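Local coordinates for protein decaprenyl diphosphate synthase (Rhodobacter capsulatus, PDB 3MZV) that probably adds isopentenyl diphosphate units to an allylic diphosphate in a magnesium-dependent reaction, making the long all-trans polyprenyl chain of quinones, at residues T294-A297 with A298-W301; L212-A215 with F216-D220; R243-T246 with M247-K251; Q319-D322 with D323-D326. One frame throughout, in Å; residues are numbered along the deposited sequence.

Contact 1 (T294-A297 with A298-W301); sequences TRLA and AIGW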
ATOM      1  N   THR B 294      12.150  10.320  29.907  1.00 27.88           N
ATOM      2  CA  THR B 294      11.852  10.261  28.468  1.00 28.31           C
ATOM      3  C   THR B 294      12.499  11.449  27.770  1.00 27.87           C
ATOM      4  O   THR B 294      13.003  11.299  26.683  1.00 29.23           O
ATOM      5  CB  THR B 294      10.323  10.230  28.259  1.00 29.16           C
ATOM      6  OG1 THR B 294       9.790   9.101  28.967  1.00 29.10           O
ATOM      7  CG2 THR B 294       9.944  10.200  26.770  1.00 28.81           C
ATOM      8  N   ARG B 295      12.484  12.618  28.397  1.00 29.69           N
ATOM      9  CA  ARG B 295      13.183  13.792  27.871  1.00 29.94           C
ATOM     10  C   ARG B 295      14.659  13.463  27.626  1.00 30.34           C
ATOM     11  O   ARG B 295      15.206  13.727  26.557  1.00 29.28           O
ATOM     12  CB  ARG B 295      13.035  14.974  28.806  1.00 31.42           C
ATOM     13  CG  ARG B 295      13.485  16.274  28.203  1.00 34.35           C
ATOM     14  CD  ARG B 295      13.410  17.366  29.215  1.00 35.83           C
ATOM     15  NE  ARG B 295      14.647  17.437  29.988  1.00 36.90           N
ATOM     16  CZ  ARG B 295      15.774  18.023  29.581  1.00 38.38           C
ATOM     17  NH1 ARG B 295      16.820  18.033  30.386  1.00 36.57           N
ATOM     18  NH2 ARG B 295      15.870  18.627  28.394  1.00 36.49           N
ATOM     19  N   LEU B 296      15.323  12.898  28.641  1.00 29.87           N
ATOM     20  CA  LEU B 296      16.699  12.458  28.487  1.00 29.65           C
ATOM     21  C   LEU B 296      16.917  11.479  27.341  1.00 28.66           C
ATOM     22  O   LEU B 296      17.913  11.576  26.652  1.00 30.41           O
ATOM     23  CB  LEU B 296      17.240  11.813  29.787  1.00 29.14           C
ATOM     24  CG  LEU B 296      17.414  12.725  31.002  1.00 32.72           C
ATOM     25  CD1 LEU B 296      18.057  11.909  32.148  1.00 31.97           C
ATOM     26  CD2 LEU B 296      18.244  13.893  30.670  1.00 32.27           C
ATOM     27  N   ALA B 297      16.008  10.522  27.137  1.00 29.84           N
ATOM     28  CA  ALA B 297      16.152   9.537  26.063  1.00 29.64           C
ATOM     29  C   ALA B 297      16.160  10.286  24.724  1.00 30.40           C
ATOM     30  O   ALA B 297      17.023  10.055  23.865  1.00 30.66           O
ATOM     31  CB  ALA B 297      15.000   8.512  26.085  1.00 29.88           C
ATOM     32  N   ALA B 298      15.222  11.220  24.584  1.00 30.21           N
ATOM     33  CA  ALA B 298      15.137  12.036  23.351  1.00 30.63           C
ATOM     34  C   ALA B 298      16.395  12.864  23.078  1.00 31.81           C
ATOM     35  O   ALA B 298      16.908  12.856  21.957  1.00 31.93           O
ATOM     36  CB  ALA B 298      13.882  12.944  23.406  1.00 31.01           C
ATOM     37  N   ILE B 299      16.885  13.602  24.078  1.00 31.21           N
ATOM     38  CA  ILE B 299      18.033  14.445  23.850  1.00 32.14           C
ATOM     39  C   ILE B 299      19.305  13.577  23.672  1.00 32.30           C
ATOM     40  O   ILE B 299      20.200  13.931  22.893  1.00 33.81           O
ATOM     41  CB  ILE B 299      18.166  15.594  24.850  1.00 33.02           C
ATOM     42  CG1 ILE B 299      18.554  15.070  26.233  1.00 31.33           C
ATOM     43  CG2 ILE B 299      16.870  16.456  24.893  1.00 34.65           C
ATOM     44  CD1 ILE B 299      18.810  16.189  27.262  1.00 29.18           C
ATOM     45  N   GLY B 300      19.317  12.397  24.283  1.00 31.67           N
ATOM     46  CA  GLY B 300      20.391  11.412  24.085  1.00 31.77           C
ATOM     47  C   GLY B 300      20.482  10.947  22.635  1.00 32.24           C
ATOM     48  O   GLY B 300      21.579  10.873  22.057  1.00 32.28           O
ATOM     49  N   TRP B 301      19.317  10.662  22.035  1.00 32.09           N
ATOM     50  CA  TRP B 301      19.284  10.228  20.649  1.00 32.69           C
ATOM     51  C   TRP B 301      19.781  11.362  19.739  1.00 33.21           C
ATOM     52  O   TRP B 301      20.399  11.074  18.723  1.00 33.53           O
ATOM     53  CB  TRP B 301      17.876   9.682  20.261  1.00 30.64           C
ATOM     54  CG  TRP B 301      17.736   8.224  20.656  1.00 33.06           C
ATOM     55  CD1 TRP B 301      17.000   7.682  21.695  1.00 35.75           C
ATOM     56  CD2 TRP B 301      18.379   7.134  20.027  1.00 32.24           C
ATOM     57  NE1 TRP B 301      17.154   6.313  21.722  1.00 33.42           N
ATOM     58  CE2 TRP B 301      18.016   5.953  20.733  1.00 33.54           C
ATOM     59  CE3 TRP B 301      19.272   7.034  18.956  1.00 33.39           C
ATOM     60  CZ2 TRP B 301      18.466   4.676  20.351  1.00 36.13           C
ATOM     61  CZ3 TRP B 301      19.728   5.775  18.601  1.00 35.28           C
ATOM     62  CH2 TRP B 301      19.320   4.617  19.294  1.00 37.65           C
TER
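Ala-298 binds back to Thr-294 through its backbone: N donates to Thr-294 O over 3.1 Å, with an N-H...O angle of 167°. Its CB stands 3.5 Å from Arg-295 O, a close but ordinary approach within a helix. Ile-299 makes the next i to i+4 bond, N to Arg-295 O at 3.0 Å, and its side chain carries most of the apolar contact. With CG1 set between the backbone N and the carbonyl carbon (chi1 70°), the chain turns back over the preceding turn. There CD1 crosses the Leu-296 side chain and meets its CD2 at 4.1 Å. The same methyl lies 4.0 Å from Arg-295 NH2, because the arginine chain bends at chi3 (87°), which brings its guanidinium beside the isoleucine methyl one turn on. That group is otherwise held by Val-332 O at NH2 and by a salt bridge from NE to Glu-292. Gly-300 adds backbone alone, its N bonded to Leu-296 O at 2.9 Å. Trp-301 N donates to Ala-297 O, and its indole CD1 comes within 3.2 Å of that oxygen, approaching obliquely. Helix 290-308 thus turns three ways: Ala-298 and Trp-301 pack on Ile-218 of helix 199-224, Ala-297 and Thr-294 face Met-247 of helix 247-254, and Ile-299 rests on Val-329, just beyond helix 316-328.

Contact 2 (L212-A215 with F216-D220); sequences LGIA and FQIVD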
ATOM      1  N   LEU B 212      17.775  10.675  14.572  1.00 32.65           N
ATOM      2  CA  LEU B 212      16.890  11.823  14.541  1.00 32.15           C
ATOM      3  C   LEU B 212      15.439  11.374  14.572  1.00 31.83           C
ATOM      4  O   LEU B 212      14.599  12.056  15.172  1.00 32.22           O
ATOM      5  CB  LEU B 212      17.158  12.705  13.305  1.00 32.34           C
ATOM      6  CG  LEU B 212      16.526  14.089  13.148  1.00 33.43           C
ATOM      7  CD1 LEU B 212      17.222  15.084  14.014  1.00 32.88           C
ATOM      8  CD2 LEU B 212      16.615  14.476  11.646  1.00 34.96           C
ATOM      9  N   GLY B 213      15.114  10.319  13.826  1.00 31.68           N
ATOM     10  CA  GLY B 213      13.729   9.842  13.749  1.00 32.28           C
ATOM     11  C   GLY B 213      13.259   9.268  15.083  1.00 32.57           C
ATOM     12  O   GLY B 213      12.139   9.540  15.520  1.00 33.27           O
ATOM     13  N   ILE B 214      14.147   8.506  15.735  1.00 31.52           N
ATOM     14  CA  ILE B 214      13.909   8.050  17.083  1.00 31.35           C
ATOM     15  C   ILE B 214      13.644   9.246  18.025  1.00 30.82           C
ATOM     16  O   ILE B 214      12.603   9.267  18.663  1.00 31.62           O
ATOM     17  CB  ILE B 214      15.021   7.187  17.604  1.00 30.70           C
ATOM     18  CG1 ILE B 214      15.029   5.862  16.891  1.00 31.16           C
ATOM     19  CG2 ILE B 214      14.823   6.950  19.166  1.00 31.51           C
ATOM     20  CD1 ILE B 214      16.311   5.111  17.029  1.00 34.27           C
ATOM     21  N   ALA B 215      14.511  10.250  18.029  1.00 30.28           N
ATOM     22  CA  ALA B 215      14.301  11.458  18.823  1.00 31.58           C
ATOM     23  C   ALA B 215      12.991  12.091  18.513  1.00 32.02           C
ATOM     24  O   ALA B 215      12.267  12.509  19.395  1.00 31.92           O
ATOM     25  CB  ALA B 215      15.467  12.503  18.620  1.00 31.14           C
ATOM     26  N   PHE B 216      12.655  12.136  17.231  1.00 32.37           N
ATOM     27  CA  PHE B 216      11.470  12.830  16.803  1.00 33.00           C
ATOM     28  C   PHE B 216      10.202  12.196  17.409  1.00 31.52           C
ATOM     29  O   PHE B 216       9.335  12.878  17.918  1.00 32.75           O
ATOM     30  CB  PHE B 216      11.456  12.722  15.265  1.00 33.81           C
ATOM     31  CG  PHE B 216      10.358  13.446  14.607  1.00 36.57           C
ATOM     32  CD1 PHE B 216      10.536  14.754  14.198  1.00 40.59           C
ATOM     33  CD2 PHE B 216       9.171  12.778  14.286  1.00 41.95           C
ATOM     34  CE1 PHE B 216       9.513  15.424  13.505  1.00 45.27           C
ATOM     35  CE2 PHE B 216       8.135  13.445  13.601  1.00 43.25           C
ATOM     36  CZ  PHE B 216       8.309  14.751  13.203  1.00 45.16           C
ATOM     37  N   GLN B 217      10.126  10.882  17.378  1.00 32.17           N
ATOM     38  CA  GLN B 217       8.985  10.167  17.931  1.00 32.04           C
ATOM     39  C   GLN B 217       8.958  10.256  19.468  1.00 31.12           C
ATOM     40  O   GLN B 217       7.905  10.419  20.036  1.00 30.74           O
ATOM     41  CB  GLN B 217       8.975   8.721  17.551  1.00 31.44           C
ATOM     42  CG  GLN B 217       7.730   8.009  18.024  1.00 32.85           C
ATOM     43  CD  GLN B 217       6.481   8.575  17.414  1.00 38.49           C
ATOM     44  OE1 GLN B 217       5.542   9.003  18.108  1.00 38.04           O
ATOM     45  NE2 GLN B 217       6.479   8.625  16.105  1.00 34.30           N
ATOM     46  N   ILE B 218      10.104  10.089  20.120  1.00 30.91           N
ATOM     47  CA  ILE B 218      10.134  10.238  21.572  1.00 30.26           C
ATOM     48  C   ILE B 218       9.649  11.608  21.997  1.00 30.10           C
ATOM     49  O   ILE B 218       8.860  11.721  22.955  1.00 30.02           O
ATOM     50  CB  ILE B 218      11.561   9.948  22.178  1.00 30.60           C
ATOM     51  CG1 ILE B 218      11.986   8.520  21.860  1.00 28.40           C
ATOM     52  CG2 ILE B 218      11.508  10.218  23.718  1.00 26.32           C
ATOM     53  CD1 ILE B 218      13.452   8.087  22.288  1.00 28.94           C
ATOM     54  N   VAL B 219      10.038  12.654  21.276  1.00 29.86           N
ATOM     55  CA  VAL B 219       9.547  14.009  21.568  1.00 31.71           C
ATOM     56  C   VAL B 219       7.998  14.072  21.463  1.00 33.08           C
ATOM     57  O   VAL B 219       7.344  14.561  22.328  1.00 33.11           O
ATOM     58  CB  VAL B 219      10.179  15.109  20.673  1.00 31.20           C
ATOM     59  CG1 VAL B 219       9.372  16.446  20.731  1.00 33.13           C
ATOM     60  CG2 VAL B 219      11.615  15.384  21.109  1.00 33.90           C
ATOM     61  N   ASP B 220       7.441  13.518  20.419  1.00 34.83           N
ATOM     62  CA  ASP B 220       5.986  13.482  20.301  1.00 36.82           C
ATOM     63  C   ASP B 220       5.323  12.708  21.439  1.00 37.01           C
ATOM     64  O   ASP B 220       4.318  13.174  22.024  1.00 37.17           O
ATOM     65  CB  ASP B 220       5.629  12.857  18.986  1.00 37.51           C
ATOM     66  CG  ASP B 220       5.666  13.858  17.850  1.00 40.42           C
ATOM     67  OD1 ASP B 220       5.692  15.077  18.138  1.00 44.48           O
ATOM     68  OD2 ASP B 220       5.626  13.403  16.694  1.00 44.49           O
TER
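Phe-216 N donates to Leu-212 O over 2.8 Å, the shortest bond of this stretch of helix 199-224, though bent to 142° at the hydrogen. The same carbonyl oxygen lies 3.2 Å from Phe-216 CB. From there the ring leaves the first segment behind: CG is placed opposite the backbone N (chi1 -176°), which sends the phenyl group out to meet the ring of Phe-184 and the side chains of Leu-56 and Val-328. Farther round the helix, Ile-214 and Ile-218 form the side-chain part of the contact. They lie alongside each other and point the same way, the CG2 branch of Ile-214 touching CD1 at the end of Ile-218 at 3.6 Å. CG1 of Ile-218 also sits 3.3 Å from Ile-214 O, the oxygen that takes the Ile-218 N-H in a nearly straight bond of 176°. Val-219 repeats the pattern, its N bonded to Ala-215 O and its CG2 methyl 3.4 Å from that oxygen. The two isoleucines face Trp-301 and Ala-298 of helix 290-308, while Leu-212 turns to Leu-324 and Ala-325 of helix 316-328. Asp-220 begins the second of the family's two aspartate-rich DDxxD motifs, which in relatives bind diphosphate through magnesium. Up to that point the polar groups joining the two segments are backbone N-H and C=O, bonded within the helix, and the side chains that meet are hydrocarbon; a buried, apolar turn thus runs directly into the aspartate-rich motif.

Contact 3 (R243-T246 with M247-K251); sequences RKLT and MPVIK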
ATOM      1  N   ARG B 243      -4.327   3.615  24.769  1.00 43.26           N
ATOM      2  CA  ARG B 243      -3.700   2.593  25.582  1.00 41.61           C
ATOM      3  C   ARG B 243      -2.401   2.107  24.984  1.00 41.14           C
ATOM      4  O   ARG B 243      -2.001   0.941  25.158  1.00 42.04           O
ATOM      5  CB  ARG B 243      -4.683   1.473  25.886  1.00 42.52           C
ATOM      6  CG  ARG B 243      -5.957   2.036  26.515  1.00 42.83           C
ATOM      7  CD  ARG B 243      -7.215   1.260  26.179  1.00 45.80           C
ATOM      8  NE  ARG B 243      -7.136  -0.125  26.635  1.00 46.61           N
ATOM      9  CZ  ARG B 243      -8.056  -1.049  26.382  1.00 49.72           C
ATOM     10  NH1 ARG B 243      -7.886  -2.281  26.834  1.00 48.91           N
ATOM     11  NH2 ARG B 243      -9.136  -0.740  25.672  1.00 49.74           N
ATOM     12  N   LYS B 244      -1.704   3.021  24.310  1.00 40.10           N
ATOM     13  CA  LYS B 244      -0.387   2.710  23.757  1.00 39.88           C
ATOM     14  C   LYS B 244       0.660   2.595  24.853  1.00 38.38           C
ATOM     15  O   LYS B 244       0.632   3.335  25.821  1.00 38.38           O
ATOM     16  CB  LYS B 244       0.049   3.756  22.705  1.00 40.38           C
ATOM     17  CG  LYS B 244      -0.763   3.675  21.424  1.00 44.04           C
ATOM     18  CD  LYS B 244      -0.368   4.746  20.392  1.00 45.67           C
ATOM     19  CE  LYS B 244      -1.268   4.590  19.126  1.00 47.95           C
ATOM     20  NZ  LYS B 244      -0.931   5.594  18.061  1.00 48.93           N
ATOM     21  N   LEU B 245       1.572   1.636  24.708  1.00 37.96           N
ATOM     22  CA  LEU B 245       2.696   1.500  25.636  1.00 37.37           C
ATOM     23  C   LEU B 245       3.873   2.295  25.067  1.00 37.52           C
ATOM     24  O   LEU B 245       4.627   1.780  24.210  1.00 38.29           O
ATOM     25  CB  LEU B 245       3.066   0.039  25.871  1.00 37.78           C
ATOM     26  CG  LEU B 245       2.264  -0.617  27.004  1.00 38.10           C
ATOM     27  CD1 LEU B 245       2.654   0.050  28.367  1.00 35.31           C
ATOM     28  CD2 LEU B 245       0.750  -0.536  26.770  1.00 36.61           C
ATOM     29  N   THR B 246       3.962   3.569  25.499  1.00 36.01           N
ATOM     30  CA  THR B 246       5.084   4.441  25.139  1.00 35.10           C
ATOM     31  C   THR B 246       6.012   4.607  26.330  1.00 34.23           C
ATOM     32  O   THR B 246       5.608   4.340  27.463  1.00 32.63           O
ATOM     33  CB  THR B 246       4.567   5.809  24.619  1.00 35.12           C
ATOM     34  OG1 THR B 246       3.834   6.506  25.619  1.00 35.97           O
ATOM     35  CG2 THR B 246       3.669   5.621  23.345  1.00 35.52           C
ATOM     36  N   MET B 247       7.214   5.107  26.080  1.00 34.04           N
ATOM     37  CA  MET B 247       8.251   5.201  27.102  1.00 33.49           C
ATOM     38  C   MET B 247       7.775   5.704  28.491  1.00 32.88           C
ATOM     39  O   MET B 247       8.106   5.074  29.487  1.00 33.51           O
ATOM     40  CB  MET B 247       9.462   6.008  26.602  1.00 33.44           C
ATOM     41  CG  MET B 247      10.666   5.872  27.417  1.00 35.65           C
ATOM     42  SD  MET B 247      12.199   6.694  26.713  1.00 32.51           S
ATOM     43  CE  MET B 247      12.919   5.219  25.903  1.00 38.18           C
ATOM     44  N   PRO B 248       7.033   6.830  28.564  1.00 33.40           N
ATOM     45  CA  PRO B 248       6.721   7.373  29.903  1.00 33.36           C
ATOM     46  C   PRO B 248       5.801   6.418  30.677  1.00 32.80           C
ATOM     47  O   PRO B 248       5.842   6.345  31.894  1.00 32.05           O
ATOM     48  CB  PRO B 248       5.985   8.672  29.606  1.00 34.20           C
ATOM     49  CG  PRO B 248       6.044   8.839  28.143  1.00 34.57           C
ATOM     50  CD  PRO B 248       6.628   7.745  27.486  1.00 33.73           C
ATOM     51  N   VAL B 249       4.964   5.672  29.955  1.00 32.80           N
ATOM     52  CA  VAL B 249       4.139   4.648  30.600  1.00 32.23           C
ATOM     53  C   VAL B 249       4.948   3.453  30.969  1.00 32.59           C
ATOM     54  O   VAL B 249       4.862   2.987  32.088  1.00 31.14           O
ATOM     55  CB  VAL B 249       2.959   4.201  29.726  1.00 32.96           C
ATOM     56  CG1 VAL B 249       2.102   3.103  30.439  1.00 32.53           C
ATOM     57  CG2 VAL B 249       2.113   5.404  29.320  1.00 32.70           C
ATOM     58  N   ILE B 250       5.714   2.903  30.014  1.00 32.97           N
ATOM     59  CA  ILE B 250       6.528   1.698  30.287  1.00 33.19           C
ATOM     60  C   ILE B 250       7.422   1.894  31.538  1.00 33.76           C
ATOM     61  O   ILE B 250       7.531   1.022  32.394  1.00 34.36           O
ATOM     62  CB  ILE B 250       7.421   1.387  29.069  1.00 32.74           C
ATOM     63  CG1 ILE B 250       6.561   0.958  27.893  1.00 32.85           C
ATOM     64  CG2 ILE B 250       8.479   0.342  29.420  1.00 33.64           C
ATOM     65  CD1 ILE B 250       7.342   1.061  26.518  1.00 34.54           C
ATOM     66  N   LYS B 251       8.090   3.035  31.595  1.00 32.96           N
ATOM     67  CA  LYS B 251       8.988   3.325  32.723  1.00 32.68           C
ATOM     68  C   LYS B 251       8.214   3.412  34.046  1.00 32.61           C
ATOM     69  O   LYS B 251       8.699   2.965  35.056  1.00 32.88           O
ATOM     70  CB  LYS B 251       9.750   4.617  32.493  1.00 32.53           C
ATOM     71  CG  LYS B 251      10.876   4.500  31.482  1.00 33.08           C
ATOM     72  CD  LYS B 251      11.650   5.804  31.370  1.00 36.57           C
ATOM     73  CE  LYS B 251      12.806   5.744  30.348  1.00 37.51           C
ATOM     74  NZ  LYS B 251      13.871   4.803  30.780  1.00 37.79           N
TER
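Lys-244 reaches helix 247-254 with its backbone: its O lies 4.3 Å from Val-249 CG2, just after the Schellman motif that closes helix 238-241 at Arg-243. Leu-245 then carries the apolar contact. Its CD1 meets Val-249 CG1 at 3.7 Å, the two side chains crossing at about a right angle, and the same methyl lies 4.0 Å from Ile-250 CG1. The valine presents that branch because CG1 is set opposite its own backbone N (chi1 180°). Leu-245 O also touches the end of Ile-250, with CD1 at 3.6 Å. Thr-246 stands at the N-cap position, yet its hydroxyl makes no capping bond; OG1 rests 3.6 Å from CD of the Pro-248 ring instead. Its carbonyl does the polar work: Thr-246 O accepts from Ile-250 N at 2.9 Å in a straight bond (171°) and takes a second, weak one from Val-249 N. Tyr-172 of helix 169-194 packs against both Thr-246 and Ile-250, and Met-285 of helix 277-287 lies on Val-249. With an alanine in place of Ile-250, the backbone bond could remain, but Leu-245 CD1 would probably be left with Val-249 as its remaining neighbour in the helix, and a gap would open beside Tyr-172. Pro-248 has no N-H to give, and its place in the first turn, where a helix needs no such donor, costs no bond. At this helix start, then, a backbone oxygen rather than a hydroxyl meets the first N-H groups, and Leu-245 adds apolar packing on Val-249 and Ile-250.

Contact 4 (Q319-D322 with D323-D326); sequences QMLD and DLAD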
ATOM      1  N   GLN B 319      26.233  21.448   8.874  1.00 41.50           N
ATOM      2  CA  GLN B 319      25.909  22.281  10.024  0.50 42.27           C
ATOM      3  C   GLN B 319      24.390  22.460  10.151  1.00 42.15           C
ATOM      4  O   GLN B 319      23.871  22.426  11.238  1.00 42.23           O
ATOM      5  CB  GLN B 319      26.647  23.622   9.972  0.50 43.70           C
ATOM      6  CG  GLN B 319      26.657  24.382  11.293  0.50 45.02           C
ATOM      7  CD  GLN B 319      25.470  25.327  11.426  0.50 45.25           C
ATOM      8  OE1 GLN B 319      24.914  25.774  10.423  0.50 49.65           O
ATOM      9  NE2 GLN B 319      25.081  25.639  12.664  0.50 50.31           N
ATOM     10  N   MET B 320      23.676  22.603   9.040  1.00 41.51           N
ATOM     11  CA  MET B 320      22.241  22.757   9.117  1.00 41.02           C
ATOM     12  C   MET B 320      21.563  21.477   9.672  1.00 40.28           C
ATOM     13  O   MET B 320      20.593  21.576  10.419  1.00 39.76           O
ATOM     14  CB  MET B 320      21.644  23.161   7.757  1.00 40.84           C
ATOM     15  CG  MET B 320      21.809  24.661   7.405  1.00 42.29           C
ATOM     16  SD  MET B 320      21.143  25.123   5.744  1.00 36.37           S
ATOM     17  CE  MET B 320      22.706  25.087   4.871  1.00 45.09           C
ATOM     18  N   LEU B 321      22.083  20.297   9.334  1.00 38.56           N
ATOM     19  CA  LEU B 321      21.579  19.046   9.891  1.00 38.49           C
ATOM     20  C   LEU B 321      21.887  18.920  11.370  1.00 38.89           C
ATOM     21  O   LEU B 321      21.104  18.336  12.113  1.00 39.63           O
ATOM     22  CB  LEU B 321      22.137  17.817   9.135  1.00 36.80           C
ATOM     23  CG  LEU B 321      21.615  17.648   7.701  1.00 38.01           C
ATOM     24  CD1 LEU B 321      22.316  16.436   7.031  1.00 36.92           C
ATOM     25  CD2 LEU B 321      20.107  17.496   7.628  1.00 37.13           C
ATOM     26  N   ASP B 322      23.028  19.446  11.770  1.00 39.90           N
ATOM     27  CA  ASP B 322      23.383  19.555  13.180  1.00 41.05           C
ATOM     28  C   ASP B 322      22.337  20.425  13.920  1.00 41.22           C
ATOM     29  O   ASP B 322      21.763  19.987  14.962  1.00 40.29           O
ATOM     30  CB  ASP B 322      24.803  20.108  13.314  1.00 42.15           C
ATOM     31  CG  ASP B 322      25.438  19.844  14.680  1.00 47.63           C
ATOM     32  OD1 ASP B 322      24.964  20.411  15.670  1.00 49.06           O
ATOM     33  OD2 ASP B 322      26.455  19.118  14.754  1.00 54.79           O
ATOM     34  N   ASP B 323      22.042  21.608  13.379  1.00 40.76           N
ATOM     35  CA  ASP B 323      21.037  22.482  13.996  1.00 42.13           C
ATOM     36  C   ASP B 323      19.671  21.793  13.964  1.00 40.72           C
ATOM     37  O   ASP B 323      18.845  21.976  14.855  1.00 41.50           O
ATOM     38  CB  ASP B 323      20.893  23.826  13.275  1.00 42.89           C
ATOM     39  CG  ASP B 323      22.082  24.738  13.443  1.00 45.91           C
ATOM     40  OD1 ASP B 323      22.824  24.620  14.418  1.00 47.88           O
ATOM     41  OD2 ASP B 323      22.257  25.616  12.573  1.00 49.59           O
ATOM     42  N   LEU B 324      19.406  21.019  12.928  1.00 41.45           N
ATOM     43  CA  LEU B 324      18.107  20.366  12.850  1.00 41.02           C
ATOM     44  C   LEU B 324      17.929  19.365  14.025  1.00 40.37           C
ATOM     45  O   LEU B 324      16.811  19.186  14.532  1.00 40.76           O
ATOM     46  CB  LEU B 324      17.921  19.691  11.521  1.00 40.62           C
ATOM     47  CG  LEU B 324      16.583  19.015  11.243  1.00 40.72           C
ATOM     48  CD1 LEU B 324      15.408  20.012  11.215  1.00 41.71           C
ATOM     49  CD2 LEU B 324      16.703  18.225   9.919  1.00 39.31           C
ATOM     50  N   ALA B 325      19.012  18.739  14.468  1.00 38.86           N
ATOM     51  CA  ALA B 325      18.913  17.838  15.608  1.00 38.60           C
ATOM     52  C   ALA B 325      18.530  18.589  16.862  1.00 38.88           C
ATOM     53  O   ALA B 325      17.690  18.094  17.619  1.00 38.80           O
ATOM     54  CB  ALA B 325      20.210  17.067  15.822  1.00 39.03           C
ATOM     55  N   ASP B 326      19.106  19.787  17.059  1.00 39.13           N
ATOM     56  CA  ASP B 326      18.689  20.664  18.158  1.00 41.25           C
ATOM     57  C   ASP B 326      17.198  21.001  18.017  1.00 41.14           C
ATOM     58  O   ASP B 326      16.420  20.849  18.957  1.00 41.78           O
ATOM     59  CB  ASP B 326      19.527  21.961  18.197  1.00 42.64           C
ATOM     60  CG  ASP B 326      20.923  21.740  18.784  1.00 46.70           C
ATOM     61  OD1 ASP B 326      21.122  20.796  19.590  1.00 46.59           O
ATOM     62  OD2 ASP B 326      21.840  22.522  18.478  1.00 51.47           O
TER
HETATM   63  O   HOH W   1      23.975  22.966  15.974  1.00 32.13           O
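Each N-H from Asp-323 to Asp-326 donates four residues back along helix 316-328, from Asp-323 N to Gln-319 O at 2.9 Å to a weak 3.4 Å bond from Asp-326 N to Asp-322 O. This is alpha-helix within the mainly helical isoprenoid synthase fold. Inward, Leu-321 and Leu-324 cross obliquely with CD2 atoms 4.2 Å apart; Leu-324 goes on to pack on Leu-212 and Leu-56, and Leu-321 on Leu-60. Outward lie the acids. The carboxylate of Asp-323 lies across the Gln-319 amide, their planes 82° apart. The amide bond is weak and somewhat doubtful, since Gln-319 occupies two conformations: in the one described, NE2 stands 2.8 Å from Asp-323 OD2, but the angle at the hydrogen is only 122°. Arg-13 forms a long, weak ion pair with that OD2 and a weak bond to Gln-319 OE1. Replacing Asp-323 with an alanine would probably free the Gln-319 amide to turn and weaken the hold on Arg-13. Asp-322 sets CG opposite its backbone N (chi1 -161°), and its OD1 forms a salt bridge with Arg-306. A water lies 2.8 Å from that OD1, between the carboxylates of Asp-322 and Asp-323.

How the contacts relate
All four contacts are local, but their settings differ. Contact 2 lies nearest the chain centre and is buried, and its helix 199-224 is shared ground: contact 1 packs on one face, where Trp-301 CD1 reaches Ile-214 CG2 at 3.4 Å, and contact 4 on another, through Leu-212. Contact 3 is buried too, although farther out, and meets contact 1 where Met-247 SD touches Ala-297 CB at 3.4 Å. Contacts 3 and 4 stay apart, about 28 Å between centres. Contacts 1 and 4 are partly buried: contact 4 sets acids outside an apolar inner face, whereas contact 1 is outwardly mostly hydrocarbon with one arginine; contact 2 joins hydrocarbon groups, and contact 3 alone forms a helix start.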